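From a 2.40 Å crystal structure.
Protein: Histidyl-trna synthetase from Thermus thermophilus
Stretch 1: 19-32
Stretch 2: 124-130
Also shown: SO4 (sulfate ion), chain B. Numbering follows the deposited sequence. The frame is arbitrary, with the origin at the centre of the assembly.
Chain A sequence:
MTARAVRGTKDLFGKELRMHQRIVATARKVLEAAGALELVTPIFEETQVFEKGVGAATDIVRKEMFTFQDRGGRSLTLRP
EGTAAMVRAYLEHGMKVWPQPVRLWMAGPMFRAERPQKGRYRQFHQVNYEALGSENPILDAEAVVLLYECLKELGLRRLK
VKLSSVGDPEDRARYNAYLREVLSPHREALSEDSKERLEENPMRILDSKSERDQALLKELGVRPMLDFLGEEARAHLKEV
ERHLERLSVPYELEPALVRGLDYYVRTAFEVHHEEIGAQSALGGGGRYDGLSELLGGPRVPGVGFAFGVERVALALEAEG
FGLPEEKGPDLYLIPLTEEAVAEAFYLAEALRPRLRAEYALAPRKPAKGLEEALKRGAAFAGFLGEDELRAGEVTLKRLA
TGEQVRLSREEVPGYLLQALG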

# COMPACT_ATOMS: atom_id res chain seq x y z
N MET A 19 6.26 4.35 -11.16
CA MET A 19 7.66 4.19 -10.82
C MET A 19 7.78 3.59 -9.41
O MET A 19 8.56 2.67 -9.20
CB MET A 19 8.37 5.55 -10.87
CG MET A 19 9.88 5.43 -10.81
SD MET A 19 10.53 4.25 -12.04
CE MET A 19 10.54 5.27 -13.49
N HIS A 20 6.98 4.09 -8.47
CA HIS A 20 6.98 3.59 -7.10
C HIS A 20 6.58 2.11 -7.07
O HIS A 20 7.16 1.32 -6.32
CB HIS A 20 6.01 4.37 -6.21
CG HIS A 20 6.57 5.65 -5.68
ND1 HIS A 20 6.27 6.13 -4.42
CD2 HIS A 20 7.43 6.55 -6.23
CE1 HIS A 20 6.91 7.27 -4.21
NE2 HIS A 20 7.62 7.54 -5.30
N GLN A 21 5.58 1.76 -7.86
CA GLN A 21 5.10 0.38 -7.90
C GLN A 21 6.15 -0.56 -8.49
O GLN A 21 6.23 -1.71 -8.08
CB GLN A 21 3.79 0.29 -8.68
CG GLN A 21 2.70 1.18 -8.07
CD GLN A 21 1.40 1.16 -8.84
OE1 GLN A 21 1.39 1.27 -10.06
NE2 GLN A 21 0.29 1.03 -8.12
N ARG A 22 6.94 -0.07 -9.43
CA ARG A 22 7.97 -0.89 -10.04
C ARG A 22 9.05 -1.16 -9.01
O ARG A 22 9.51 -2.29 -8.85
CB ARG A 22 8.59 -0.18 -11.25
CG ARG A 22 7.82 -0.33 -12.53
CD ARG A 22 8.77 -0.32 -13.71
NE ARG A 22 8.08 -0.39 -14.99
CZ ARG A 22 8.71 -0.52 -16.16
NH1 ARG A 22 10.03 -0.60 -16.18
NH2 ARG A 22 8.01 -0.55 -17.29
N ILE A 23 9.45 -0.10 -8.32
CA ILE A 23 10.48 -0.19 -7.31
C ILE A 23 10.09 -1.20 -6.24
O ILE A 23 10.90 -2.08 -5.89
CB ILE A 23 10.72 1.19 -6.68
CG1 ILE A 23 11.25 2.14 -7.76
CG2 ILE A 23 11.73 1.09 -5.55
CD1 ILE A 23 11.41 3.57 -7.32
N VAL A 24 8.87 -1.10 -5.73
CA VAL A 24 8.41 -2.03 -4.70
C VAL A 24 8.27 -3.44 -5.27
O VAL A 24 8.65 -4.41 -4.61
CB VAL A 24 7.06 -1.55 -4.06
CG1 VAL A 24 6.45 -2.65 -3.23
CG2 VAL A 24 7.32 -0.33 -3.16
N ALA A 25 7.75 -3.57 -6.50
CA ALA A 25 7.60 -4.89 -7.13
C ALA A 25 8.96 -5.56 -7.28
O ALA A 25 9.08 -6.77 -7.14
CB ALA A 25 6.92 -4.77 -8.50
N THR A 26 9.98 -4.77 -7.57
CA THR A 26 11.32 -5.31 -7.71
C THR A 26 11.86 -5.80 -6.36
O THR A 26 12.43 -6.88 -6.27
CB THR A 26 12.27 -4.28 -8.29
OG1 THR A 26 11.88 -4.00 -9.64
CG2 THR A 26 13.70 -4.79 -8.27
N ALA A 27 11.67 -5.00 -5.31
CA ALA A 27 12.13 -5.41 -3.99
C ALA A 27 11.39 -6.69 -3.60
O ALA A 27 11.98 -7.63 -3.07
CB ALA A 27 11.85 -4.31 -2.96
N ARG A 28 10.09 -6.74 -3.89
CA ARG A 28 9.32 -7.92 -3.54
C ARG A 28 9.90 -9.17 -4.21
O ARG A 28 10.03 -10.21 -3.57
CB ARG A 28 7.84 -7.76 -3.94
CG ARG A 28 7.04 -9.06 -3.80
CD ARG A 28 5.56 -8.93 -4.15
NE ARG A 28 4.79 -8.27 -3.10
CZ ARG A 28 4.35 -7.01 -3.15
NH1 ARG A 28 4.59 -6.26 -4.23
NH2 ARG A 28 3.67 -6.50 -2.13
N LYS A 29 10.27 -9.05 -5.49
CA LYS A 29 10.83 -10.20 -6.21
C LYS A 29 12.16 -10.67 -5.63
O LYS A 29 12.34 -11.87 -5.38
CB LYS A 29 11.03 -9.86 -7.70
CG LYS A 29 11.69 -10.99 -8.51
CD LYS A 29 11.90 -10.61 -9.97
CE LYS A 29 13.00 -9.55 -10.15
NZ LYS A 29 13.33 -9.28 -11.58
N VAL A 30 13.09 -9.76 -5.40
CA VAL A 30 14.38 -10.16 -4.86
C VAL A 30 14.32 -10.61 -3.39
O VAL A 30 14.94 -11.60 -3.02
CB VAL A 30 15.46 -9.04 -5.00
CG1 VAL A 30 15.34 -8.37 -6.36
CG2 VAL A 30 15.34 -8.04 -3.90
N LEU A 31 13.55 -9.89 -2.58
CA LEU A 31 13.45 -10.24 -1.16
C LEU A 31 12.68 -11.54 -0.92
O LEU A 31 13.04 -12.30 -0.02
CB LEU A 31 12.82 -9.08 -0.38
CG LEU A 31 13.76 -8.05 0.26
CD1 LEU A 31 15.08 -7.97 -0.46
CD2 LEU A 31 13.08 -6.68 0.29
N GLU A 32 11.64 -11.81 -1.70
CA GLU A 32 10.89 -13.04 -1.48
C GLU A 32 11.60 -14.26 -2.08
O GLU A 32 11.31 -15.40 -1.71
CB GLU A 32 9.44 -12.91 -1.99
CG GLU A 32 8.66 -11.84 -1.18
CD GLU A 32 7.16 -11.85 -1.40
OE1 GLU A 32 6.71 -12.14 -2.53
OE2 GLU A 32 6.43 -11.54 -0.44
N PHE A 124 7.14 9.81 3.38
CA PHE A 124 7.92 9.18 2.32
C PHE A 124 7.64 7.69 2.42
O PHE A 124 6.94 7.25 3.32
CB PHE A 124 9.42 9.48 2.47
CG PHE A 124 9.99 9.14 3.84
CD1 PHE A 124 10.72 7.98 4.03
CD2 PHE A 124 9.82 10.01 4.92
CE1 PHE A 124 11.28 7.68 5.27
CE2 PHE A 124 10.37 9.73 6.17
CZ PHE A 124 11.11 8.55 6.34
N HIS A 125 8.17 6.93 1.47
CA HIS A 125 7.97 5.49 1.48
C HIS A 125 9.30 4.78 1.47
O HIS A 125 10.27 5.23 0.85
CB HIS A 125 7.15 5.06 0.26
CG HIS A 125 5.81 5.71 0.18
ND1 HIS A 125 5.64 7.04 -0.16
CD2 HIS A 125 4.57 5.23 0.43
CE1 HIS A 125 4.35 7.35 -0.10
NE2 HIS A 125 3.68 6.27 0.26
N GLN A 126 9.38 3.67 2.18
CA GLN A 126 10.62 2.93 2.15
C GLN A 126 10.37 1.45 2.19
O GLN A 126 9.28 1.00 2.58
CB GLN A 126 11.56 3.35 3.30
CG GLN A 126 11.04 3.27 4.70
CD GLN A 126 12.16 3.54 5.73
OE1 GLN A 126 12.92 4.50 5.60
NE2 GLN A 126 12.25 2.68 6.74
N VAL A 127 11.36 0.71 1.73
CA VAL A 127 11.28 -0.74 1.74
C VAL A 127 12.19 -1.19 2.86
O VAL A 127 13.31 -0.72 2.98
CB VAL A 127 11.77 -1.33 0.41
CG1 VAL A 127 11.95 -2.84 0.56
CG2 VAL A 127 10.76 -1.01 -0.70
N ASN A 128 11.70 -2.09 3.71
CA ASN A 128 12.51 -2.59 4.81
C ASN A 128 12.70 -4.08 4.70
O ASN A 128 11.79 -4.80 4.28
CB ASN A 128 11.85 -2.31 6.17
CG ASN A 128 12.08 -0.88 6.65
OD1 ASN A 128 11.37 0.04 6.24
ND2 ASN A 128 13.06 -0.70 7.51
N TYR A 129 13.89 -4.53 5.07
CA TYR A 129 14.22 -5.95 5.08
C TYR A 129 14.86 -6.21 6.44
O TYR A 129 15.75 -5.48 6.87
CB TYR A 129 15.24 -6.29 4.00
CG TYR A 129 15.81 -7.68 4.19
CD1 TYR A 129 15.06 -8.81 3.90
CD2 TYR A 129 17.10 -7.85 4.70
CE1 TYR A 129 15.56 -10.09 4.10
CE2 TYR A 129 17.61 -9.12 4.91
CZ TYR A 129 16.84 -10.24 4.61
OH TYR A 129 17.36 -11.49 4.83
N GLU A 130 14.41 -7.27 7.10
CA GLU A 130 14.93 -7.61 8.42
C GLU A 130 15.10 -9.13 8.59
O GLU A 130 14.19 -9.91 8.28
CB GLU A 130 13.96 -7.07 9.48
CG GLU A 130 14.50 -5.99 10.41
CD GLU A 130 15.13 -4.79 9.71
OE1 GLU A 130 16.31 -4.52 9.97
OE2 GLU A 130 14.45 -4.11 8.92
S SO4 B . 4.15 -0.43 -15.70
O1 SO4 B . 4.75 0.09 -16.95
O2 SO4 B . 5.21 -0.96 -14.83
O3 SO4 B . 3.20 -1.51 -16.01
O4 SO4 B . 3.44 0.66 -15.02

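The contact is a helix laid along a strand, the two running almost parallel, with 7° between their N-to-C directions and 9.7 Å between axes at closest approach. Nearly a hundred residues of sequence separate them, and no hydrogen bond crosses the gap. The strand alternates: His 125, Val 127 and Tyr 129 point their CA-to-CB bonds toward the helix, while Gln 126 and Asn 128 point away. The helix answers with His 20, Val 24, Ala 27 and Leu 31, spaced by three or four residues as one helical face requires.

Phe 124 takes no part in the contact. Its CA-to-CB bond lies sideways, and the end of its ring leads away from the helix.

The first residue to touch is His 125, in the m rotamer, which meets His 20, also m. The ring centroids are 5.7 Å apart and the planes stand at 72°, an offset edge-to-face pair in which the edge of His 20 is directed toward the face of His 125. The closest approach, His 20 CE1 to His 125 ND1, is 4.3 Å, so this is loose aromatic packing. His 125 ND1 is hydrogen-bonded elsewhere in the structure.

Gln 126 turns to the other side of the strand. There Gln 126 NE2 donates to Asn 128 OD1 at 2.8 Å, so two polar side chains that share the side facing away from the helix are joined by one hydrogen bond, leaving the helix side to other residues.

Val 127 is the centre of the contact and has the largest area covered by the helix of any residue in the strand. With chi1 at 168° (t), both its methyls lie against Ala 27 CB, Val 127 CG1 at 3.8 Å and Val 127 CG2 at 4.1 Å, while Val 127 CG2 alone comes near Val 24 CG2 (4.3 Å) and Val 127 CG1 alone near Leu 31 CD2 (4.0 Å). Val 24 approaches from a sideways CA-to-CB bond, but the CA-to-CB bond of Ala 27 points toward the strand. The backbones come near here, with Ala 27 CA 7.4 Å from Val 127 CA, and at Ala 27 a single methyl is enough to meet Val 127.

Asn 128 belongs with Gln 126 on the far side, and Tyr 129 returns to the helix. Its chi1 is also 168° (t). Tyr 129 and Leu 31 are both buried, and Tyr 129 CD1, a ring carbon, lies 3.9 Å from Leu 31 CG, the branched carbon: an apolar contact that needs no polar partner across the interface. Leu 31 thus spans two strand residues, packing against both Val 127 and Tyr 129, and it gives up more surface to the strand than any other helix residue; its chi1 of -92° and chi2 of 25° both lie off the usual wells. Glu 130 is out of reach and ends the walk.

In all, 271 Å² is buried, a modest area held by apolar packing and one aromatic pair.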